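Local coordinates for uncharacterized protein (PDB 3FD9), which is a transcriptional antiactivator that probably represses type III secretion genes by disrupting self-association and DNA binding of the activator ExsA, at residues 27-40 against 64-76. Sequence-based numbering, arbitrary orientation.
Sequences IISARQLALLQRML and LGREEVRQILLCA
The side-chain amide of Gln32 is bonded through both its polar atoms and covered by Val69, whose CG2 sits over one face, 3.7 Å from NE2. Ser29 OG lies on the opposite side of that plane. At the edges, NE2 donates to Leu64 O over 3.0 Å, with the acceptor nearly in the amide plane, while OE1 accepts from Ser29 N on a lone pair, 2.9 Å away. These two bonds fix the amide's rotation. Relative to the carbonyl of Leu64 the NE2 donor stands well above the plane, 73° out of it, and so off its lone pairs. Ser29 OG in turn accepts from Gln32 N, completing a capping box.

Before the helices start, Leu64 N donates to Ile27 O at 2.9 Å, in the plane of that carbonyl, and the side chains of Ile28 and Leu64 lie side by side, pointing the same way, their CD1 methyls in contact. Toward the C-terminal ends, Leu36, with CG anti to its carbonyl carbon (chi1 -64°), brings CD2 between Val69, Ile72 and Leu73; its gap to Leu73 CD2 is 3.9 Å. That same Leu73 methyl meets CB of the selenomethionine Met39 at 3.8 Å. Leu40 crosses Ile72 at about a right angle, and its CD2 lies 3.6 Å from Ala76 CB. Leu45 and Leu48 of helix 42-50 extend this apolar layer, and Leu201 of the second subunit packs on Leu73.

Helices 30-39 and 66-76, 11° apart with axes 11.1 Å distant, a gap filled by leucine, isoleucine and valine, are near-parallel members, linked through helices 42-50 and 52-60, of the small helical bundle within the ExsD N-terminal domain, with a capping box at the N-terminus of helix 30-39.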
loop_
_atom_site.group_PDB
_atom_site.type_symbol
_atom_site.label_atom_id
_atom_site.label_comp_id
_atom_site.label_asym_id
_atom_site.label_seq_id
_atom_site.Cartn_x
_atom_site.Cartn_y
_atom_site.Cartn_z
ATOM N N ILE A 27 -1.383 -2.521 7.122
ATOM C CA ILE A 27 -1.749 -2.430 8.525
ATOM C C ILE A 27 -0.726 -1.564 9.245
ATOM O O ILE A 27 -1.064 -0.813 10.164
ATOM C CB ILE A 27 -1.820 -3.829 9.171
ATOM C CG1 ILE A 27 -2.893 -4.662 8.481
ATOM C CG2 ILE A 27 -2.160 -3.734 10.654
ATOM C CD1 ILE A 27 -4.298 -4.080 8.635
ATOM N N ILE A 28 0.525 -1.676 8.801
ATOM C CA ILE A 28 1.655 -0.961 9.375
ATOM C C ILE A 28 2.449 -0.284 8.249
ATOM O O ILE A 28 2.915 -0.949 7.321
ATOM C CB ILE A 28 2.583 -1.938 10.108
ATOM C CG1 ILE A 28 1.784 -2.794 11.086
ATOM C CG2 ILE A 28 3.679 -1.197 10.835
ATOM C CD1 ILE A 28 2.607 -3.393 12.208
ATOM N N SER A 29 2.607 1.034 8.318
ATOM C CA SER A 29 3.344 1.736 7.275
ATOM C C SER A 29 4.842 1.463 7.386
ATOM O O SER A 29 5.312 0.969 8.405
ATOM C CB SER A 29 3.076 3.237 7.345
ATOM O OG SER A 29 3.670 3.794 8.501
ATOM N N ALA A 30 5.590 1.777 6.333
ATOM C CA ALA A 30 7.038 1.607 6.354
ATOM C C ALA A 30 7.626 2.460 7.462
ATOM O O ALA A 30 8.479 2.003 8.229
ATOM C CB ALA A 30 7.644 1.988 5.017
ATOM N N ARG A 31 7.162 3.706 7.539
ATOM C CA ARG A 31 7.579 4.626 8.586
ATOM C C ARG A 31 7.384 4.000 9.968
ATOM O O ARG A 31 8.294 4.012 10.802
ATOM C CB ARG A 31 6.781 5.921 8.484
ATOM C CG ARG A 31 7.383 7.081 9.244
ATOM C CD ARG A 31 6.455 8.285 9.256
ATOM N NE ARG A 31 5.107 7.914 9.678
ATOM C CZ ARG A 31 4.777 7.473 10.895
ATOM N NH1 ARG A 31 5.703 7.327 11.839
ATOM N NH2 ARG A 31 3.512 7.165 11.169
ATOM N N GLN A 32 6.191 3.459 10.206
ATOM C CA GLN A 32 5.850 2.910 11.521
ATOM C C GLN A 32 6.707 1.714 11.877
ATOM O O GLN A 32 7.239 1.631 12.984
ATOM C CB GLN A 32 4.382 2.520 11.593
ATOM C CG GLN A 32 3.456 3.719 11.575
ATOM C CD GLN A 32 2.004 3.327 11.455
ATOM O OE1 GLN A 32 1.652 2.429 10.687
ATOM N NE2 GLN A 32 1.147 3.995 12.223
ATOM N N LEU A 33 6.843 0.792 10.931
ATOM C CA LEU A 33 7.662 -0.390 11.148
ATOM C C LEU A 33 9.092 -0.022 11.563
ATOM O O LEU A 33 9.658 -0.641 12.454
ATOM C CB LEU A 33 7.693 -1.252 9.891
ATOM C CG LEU A 33 8.280 -2.646 10.084
ATOM C CD1 LEU A 33 7.213 -3.562 10.650
ATOM C CD2 LEU A 33 8.817 -3.191 8.781
ATOM N N ALA A 34 9.671 0.991 10.934
ATOM C CA ALA A 34 11.049 1.364 11.228
ATOM C C ALA A 34 11.212 1.799 12.674
ATOM O O ALA A 34 12.238 1.539 13.301
ATOM C CB ALA A 34 11.522 2.472 10.282
ATOM N N LEU A 35 10.201 2.476 13.201
ATOM C CA LEU A 35 10.277 2.985 14.558
ATOM C C LEU A 35 10.160 1.815 15.515
ATOM O O LEU A 35 10.903 1.707 16.491
ATOM C CB LEU A 35 9.158 3.987 14.803
ATOM C CG LEU A 35 9.007 4.494 16.235
ATOM C CD1 LEU A 35 10.306 5.086 16.764
ATOM C CD2 LEU A 35 7.864 5.504 16.305
ATOM N N LEU A 36 9.216 0.931 15.216
ATOM C CA LEU A 36 9.005 -0.265 16.006
ATOM C C LEU A 36 10.250 -1.139 16.009
ATOM O O LEU A 36 10.625 -1.669 17.045
ATOM C CB LEU A 36 7.803 -1.049 15.483
ATOM C CG LEU A 36 6.457 -0.335 15.584
ATOM C CD1 LEU A 36 5.383 -1.110 14.853
ATOM C CD2 LEU A 36 6.081 -0.118 17.036
ATOM N N GLN A 37 10.900 -1.281 14.860
ATOM C CA GLN A 37 12.076 -2.132 14.781
ATOM C C GLN A 37 13.198 -1.593 15.643
ATOM O O GLN A 37 13.967 -2.351 16.221
ATOM C CB GLN A 37 12.537 -2.310 13.342
ATOM C CG GLN A 37 11.765 -3.395 12.624
ATOM C CD GLN A 37 12.133 -3.530 11.159
ATOM O OE1 GLN A 37 12.636 -2.587 10.534
ATOM N NE2 GLN A 37 11.876 -4.712 10.596
ATOM N N ARG A 38 13.285 -0.276 15.747
ATOM C CA ARG A 38 14.355 0.347 16.519
ATOM C C ARG A 38 14.092 0.217 18.018
ATOM O O ARG A 38 15.027 0.040 18.811
ATOM C CB ARG A 38 14.505 1.815 16.116
ATOM C CG ARG A 38 15.447 2.597 16.978
ATOM C CD ARG A 38 16.866 2.051 16.871
ATOM N NE ARG A 38 17.433 2.189 15.535
ATOM C CZ ARG A 38 18.647 1.769 15.194
ATOM N NH1 ARG A 38 19.424 1.184 16.092
ATOM N NH2 ARG A 38 19.092 1.932 13.956
HETATM N N MSE A 39 12.818 0.301 18.400
HETATM C CA MSE A 39 12.462 0.417 19.808
HETATM C C MSE A 39 12.223 -0.933 20.480
HETATM O O MSE A 39 12.503 -1.111 21.671
HETATM C CB MSE A 39 11.236 1.313 19.970
HETATM C CG MSE A 39 11.420 2.685 19.385
HETATM SE SE MSE A 39 13.022 3.574 20.081
HETATM C CE MSE A 39 13.451 4.663 18.533
ATOM N N LEU A 40 11.701 -1.878 19.707
ATOM C CA LEU A 40 11.402 -3.207 20.206
ATOM C C LEU A 40 12.517 -4.182 19.865
ATOM O O LEU A 40 12.947 -4.263 18.712
ATOM C CB LEU A 40 10.089 -3.713 19.612
ATOM C CG LEU A 40 8.814 -3.031 20.090
ATOM C CD1 LEU A 40 7.597 -3.862 19.706
ATOM C CD2 LEU A 40 8.849 -2.837 21.587
ATOM N N LEU A 64 -2.774 0.828 11.892
ATOM C CA LEU A 64 -2.337 1.475 13.126
ATOM C C LEU A 64 -2.181 2.984 12.957
ATOM O O LEU A 64 -1.826 3.462 11.878
ATOM C CB LEU A 64 -1.005 0.888 13.601
ATOM C CG LEU A 64 -0.882 -0.634 13.663
ATOM C CD1 LEU A 64 0.414 -1.002 14.341
ATOM C CD2 LEU A 64 -2.054 -1.234 14.408
ATOM N N GLY A 65 -2.422 3.724 14.036
ATOM C CA GLY A 65 -2.203 5.160 14.044
ATOM C C GLY A 65 -1.194 5.527 15.111
ATOM O O GLY A 65 -0.548 4.651 15.670
ATOM N N ARG A 66 -1.053 6.816 15.399
ATOM C CA ARG A 66 -0.070 7.253 16.379
ATOM C C ARG A 66 -0.240 6.542 17.715
ATOM O O ARG A 66 0.733 6.092 18.315
ATOM C CB ARG A 66 -0.154 8.762 16.603
ATOM C CG ARG A 66 0.438 9.617 15.500
ATOM C CD ARG A 66 0.516 11.066 15.965
ATOM N NE ARG A 66 -0.623 11.411 16.821
ATOM C CZ ARG A 66 -0.606 12.357 17.757
ATOM N NH1 ARG A 66 0.500 13.063 17.970
ATOM N NH2 ARG A 66 -1.691 12.594 18.488
ATOM N N GLU A 67 -1.483 6.452 18.179
ATOM C CA GLU A 67 -1.768 5.917 19.503
ATOM C C GLU A 67 -1.513 4.416 19.572
ATOM O O GLU A 67 -0.935 3.921 20.539
ATOM C CB GLU A 67 -3.204 6.243 19.917
ATOM C CG GLU A 67 -3.556 5.846 21.347
ATOM C CD GLU A 67 -2.627 6.459 22.385
ATOM O OE1 GLU A 67 -1.873 7.389 22.040
ATOM O OE2 GLU A 67 -2.653 6.005 23.549
ATOM N N GLU A 68 -1.939 3.695 18.544
ATOM C CA GLU A 68 -1.682 2.270 18.492
ATOM C C GLU A 68 -0.185 2.023 18.587
ATOM O O GLU A 68 0.258 1.145 19.323
ATOM C CB GLU A 68 -2.256 1.650 17.223
ATOM C CG GLU A 68 -3.764 1.482 17.242
ATOM C CD GLU A 68 -4.506 2.809 17.306
ATOM O OE1 GLU A 68 -4.196 3.730 16.501
ATOM O OE2 GLU A 68 -5.412 2.921 18.164
ATOM N N VAL A 69 0.606 2.799 17.861
ATOM C CA VAL A 69 2.052 2.648 17.968
ATOM C C VAL A 69 2.531 2.930 19.395
ATOM O O VAL A 69 3.271 2.126 19.972
ATOM C CB VAL A 69 2.823 3.533 16.978
ATOM C CG1 VAL A 69 4.306 3.483 17.292
ATOM C CG2 VAL A 69 2.569 3.082 15.556
ATOM N N ARG A 70 2.111 4.054 19.970
ATOM C CA ARG A 70 2.552 4.399 21.317
ATOM C C ARG A 70 2.212 3.292 22.317
ATOM O O ARG A 70 3.075 2.873 23.096
ATOM C CB ARG A 70 1.969 5.735 21.788
ATOM C CG ARG A 70 2.838 6.413 22.830
ATOM C CD ARG A 70 2.151 7.595 23.504
ATOM N NE ARG A 70 1.511 7.229 24.769
ATOM C CZ ARG A 70 0.211 7.350 25.009
ATOM N NH1 ARG A 70 -0.587 7.840 24.072
ATOM N NH2 ARG A 70 -0.290 6.996 26.185
ATOM N N GLN A 71 0.966 2.822 22.282
ATOM C CA GLN A 71 0.503 1.780 23.193
ATOM C C GLN A 71 1.339 0.519 23.079
ATOM O O GLN A 71 1.675 -0.108 24.081
ATOM C CB GLN A 71 -0.967 1.453 22.953
ATOM C CG GLN A 71 -1.928 2.462 23.577
ATOM C CD GLN A 71 -1.841 2.505 25.098
ATOM O OE1 GLN A 71 -1.925 1.467 25.768
ATOM N NE2 GLN A 71 -1.676 3.707 25.651
ATOM N N ILE A 72 1.678 0.144 21.853
ATOM C CA ILE A 72 2.575 -0.981 21.639
ATOM C C ILE A 72 3.867 -0.768 22.418
ATOM O O ILE A 72 4.250 -1.603 23.233
ATOM C CB ILE A 72 2.906 -1.156 20.153
ATOM C CG1 ILE A 72 1.668 -1.626 19.399
ATOM C CG2 ILE A 72 4.040 -2.146 19.980
ATOM C CD1 ILE A 72 1.831 -1.660 17.910
ATOM N N LEU A 73 4.523 0.364 22.179
ATOM C CA LEU A 73 5.776 0.676 22.862
ATOM C C LEU A 73 5.590 0.709 24.375
ATOM O O LEU A 73 6.484 0.337 25.140
ATOM C CB LEU A 73 6.353 2.007 22.370
ATOM C CG LEU A 73 6.769 2.057 20.898
ATOM C CD1 LEU A 73 7.589 3.295 20.643
ATOM C CD2 LEU A 73 7.551 0.820 20.491
ATOM N N LEU A 74 4.417 1.159 24.799
ATOM C CA LEU A 74 4.115 1.280 26.213
ATOM C C LEU A 74 4.045 -0.102 26.841
ATOM O O LEU A 74 4.870 -0.466 27.685
ATOM C CB LEU A 74 2.782 2.006 26.389
ATOM C CG LEU A 74 2.463 2.556 27.773
ATOM C CD1 LEU A 74 3.675 3.245 28.360
ATOM C CD2 LEU A 74 1.293 3.517 27.682
ATOM N N CYS A 75 3.053 -0.870 26.405
ATOM C CA CYS A 75 2.822 -2.206 26.919
ATOM C C CYS A 75 4.046 -3.105 26.847
ATOM O O CYS A 75 4.207 -3.992 27.675
ATOM C CB CYS A 75 1.665 -2.857 26.177
ATOM S SG CYS A 75 0.107 -2.015 26.461
ATOM N N ALA A 76 4.907 -2.880 25.862
ATOM C CA ALA A 76 6.056 -3.746 25.657
ATOM C C ALA A 76 7.164 -3.451 26.656
ATOM O O ALA A 76 8.078 -4.255 26.836
ATOM C CB ALA A 76 6.572 -3.611 24.241
#